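Local coordinates for protein transcriptional regulator, TetR family (Legionella pneumophila subsp. pneumophila str. Philadelphia 1, PDB 3ON4) that probably binds DNA through an N-terminal helix-turn-helix domain and acts as a dimeric regulator of transcription, at residues 114-119 / 126-131. Residues are numbered along the deposited sequence; the frame is centred on the assembly and turned at random.
Sequences SDFQSL and QAKKFF. With NA (sodium ion), chain I.
Phe116 bridges to helix 121-144 by the far edge of its ring, where it meets Lys128 and Ala127. The contact lies in the all-helical C-terminal domain of a TetR-family regulator. Lys128 uses its aliphatic chain. Its CE comes 4.0 Å from Phe116 CZ, close to the ring plane. Lys128 CG is 4.1 Å from Phe116 CE1, and the two side chains cross at about a right angle. Ala127 CB touches the same edge more loosely, 4.4 Å from Phe116 CE1. No hydrogen bond joins the two segments. With CG anti to the backbone N (chi1 -162°), the Phe116 ring reaches Lys128 and Ala127 with its CE1 and CZ end. Leu172 of the second subunit packs on Phe116 and Tyr173 of that subunit on Lys128, so the contact borders the dimer interface. Phe116 begins a short 3-10 turn, 116-118, directly after the sodium ligands. Asp115 O, just before this turn, accepts from both Ser118 N and Ser118 OG, the latter at 2.7 Å. Ser114 and Asp115 of both subunits bind one sodium ion, and two waters complete six ligands. Asp115 OD1 binds the metal at 2.5 Å. Asp115 OD2 accepts a hydrogen bond from a metal-bound water at 3.0 Å.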
# COMPACT_ATOMS: atom_id res chain seq x y z
N SER A 114 -0.31 -0.94 5.54
CA SER A 114 -0.81 -2.22 5.02
C SER A 114 -1.07 -3.24 6.16
O SER A 114 -2.05 -4.00 6.12
CB SER A 114 0.13 -2.81 3.96
OG SER A 114 1.31 -3.38 4.53
N ASP A 115 -0.19 -3.24 7.16
CA ASP A 115 -0.26 -4.20 8.26
C ASP A 115 -1.13 -3.72 9.43
O ASP A 115 -1.27 -4.44 10.42
CB ASP A 115 1.16 -4.43 8.81
CG ASP A 115 2.10 -5.01 7.77
OD1 ASP A 115 1.63 -5.78 6.90
OD2 ASP A 115 3.30 -4.68 7.81
N PHE A 116 -1.75 -2.54 9.28
CA PHE A 116 -2.34 -1.76 10.39
C PHE A 116 -3.20 -2.57 11.35
O PHE A 116 -3.02 -2.49 12.58
CB PHE A 116 -3.12 -0.59 9.80
CG PHE A 116 -3.43 0.50 10.77
CD1 PHE A 116 -2.50 1.51 11.00
CD2 PHE A 116 -4.65 0.56 11.40
CE1 PHE A 116 -2.79 2.55 11.85
CE2 PHE A 116 -4.94 1.59 12.28
CZ PHE A 116 -4.00 2.59 12.49
N GLN A 117 -4.14 -3.36 10.83
CA GLN A 117 -5.07 -4.09 11.69
C GLN A 117 -4.38 -5.18 12.54
O GLN A 117 -4.92 -5.59 13.56
CB GLN A 117 -6.20 -4.69 10.88
CG GLN A 117 -7.11 -3.66 10.25
CD GLN A 117 -7.78 -2.79 11.30
OE1 GLN A 117 -7.21 -1.81 11.75
NE2 GLN A 117 -8.99 -3.13 11.67
N SER A 118 -3.18 -5.60 12.13
CA SER A 118 -2.45 -6.63 12.87
C SER A 118 -1.54 -6.02 13.95
O SER A 118 -0.95 -6.77 14.75
CB SER A 118 -1.59 -7.48 11.91
OG SER A 118 -0.42 -6.77 11.50
N LEU A 119 -1.41 -4.70 13.97
CA LEU A 119 -0.43 -4.02 14.82
C LEU A 119 -0.97 -3.67 16.21
O LEU A 119 -2.15 -3.39 16.37
CB LEU A 119 0.04 -2.72 14.16
CG LEU A 119 0.64 -2.78 12.76
CD1 LEU A 119 0.87 -1.37 12.20
CD2 LEU A 119 1.95 -3.57 12.78
N GLN A 126 1.65 5.62 16.07
CA GLN A 126 2.86 6.22 15.48
C GLN A 126 2.75 6.30 13.96
O GLN A 126 3.18 7.29 13.34
CB GLN A 126 4.11 5.44 15.86
CG GLN A 126 4.43 5.46 17.31
CD GLN A 126 4.89 6.81 17.83
OE1 GLN A 126 5.44 7.64 17.09
NE2 GLN A 126 4.65 7.04 19.11
N ALA A 127 2.20 5.26 13.35
CA ALA A 127 1.98 5.28 11.90
C ALA A 127 1.05 6.41 11.47
O ALA A 127 1.31 7.11 10.47
CB ALA A 127 1.42 3.91 11.41
N LYS A 128 -0.03 6.64 12.23
CA LYS A 128 -0.94 7.75 11.92
C LYS A 128 -0.22 9.10 12.04
O LYS A 128 -0.45 10.01 11.23
CB LYS A 128 -2.19 7.71 12.81
CG LYS A 128 -3.12 6.59 12.41
CD LYS A 128 -4.49 6.66 13.07
CE LYS A 128 -4.47 6.07 14.46
NZ LYS A 128 -5.75 6.36 15.20
N LYS A 129 0.66 9.21 13.03
CA LYS A 129 1.45 10.42 13.24
C LYS A 129 2.34 10.74 12.05
O LYS A 129 2.47 11.90 11.66
CB LYS A 129 2.31 10.31 14.49
CG LYS A 129 1.62 10.59 15.78
CD LYS A 129 2.64 10.74 16.90
CE LYS A 129 3.33 12.10 16.86
NZ LYS A 129 4.32 12.30 17.98
N PHE A 130 2.92 9.70 11.45
CA PHE A 130 3.75 9.82 10.24
C PHE A 130 2.97 10.44 9.08
O PHE A 130 3.40 11.43 8.48
CB PHE A 130 4.30 8.45 9.84
CG PHE A 130 5.06 8.41 8.53
CD1 PHE A 130 6.39 8.76 8.46
CD2 PHE A 130 4.42 8.03 7.35
CE1 PHE A 130 7.10 8.71 7.27
CE2 PHE A 130 5.12 8.00 6.13
CZ PHE A 130 6.46 8.32 6.10
N PHE A 131 1.79 9.88 8.79
CA PHE A 131 0.98 10.43 7.71
C PHE A 131 0.45 11.83 8.00
O PHE A 131 0.43 12.68 7.11
CB PHE A 131 -0.12 9.45 7.31
CG PHE A 131 0.42 8.28 6.54
CD1 PHE A 131 0.96 8.47 5.27
CD2 PHE A 131 0.51 7.01 7.11
CE1 PHE A 131 1.52 7.42 4.57
CE2 PHE A 131 1.06 5.96 6.40
CZ PHE A 131 1.57 6.17 5.14
NA NA I . 1.76 -5.81 4.43
O HOH W 1 3.98 -5.12 4.94
O HOH W 2 -0.29 -6.92 4.39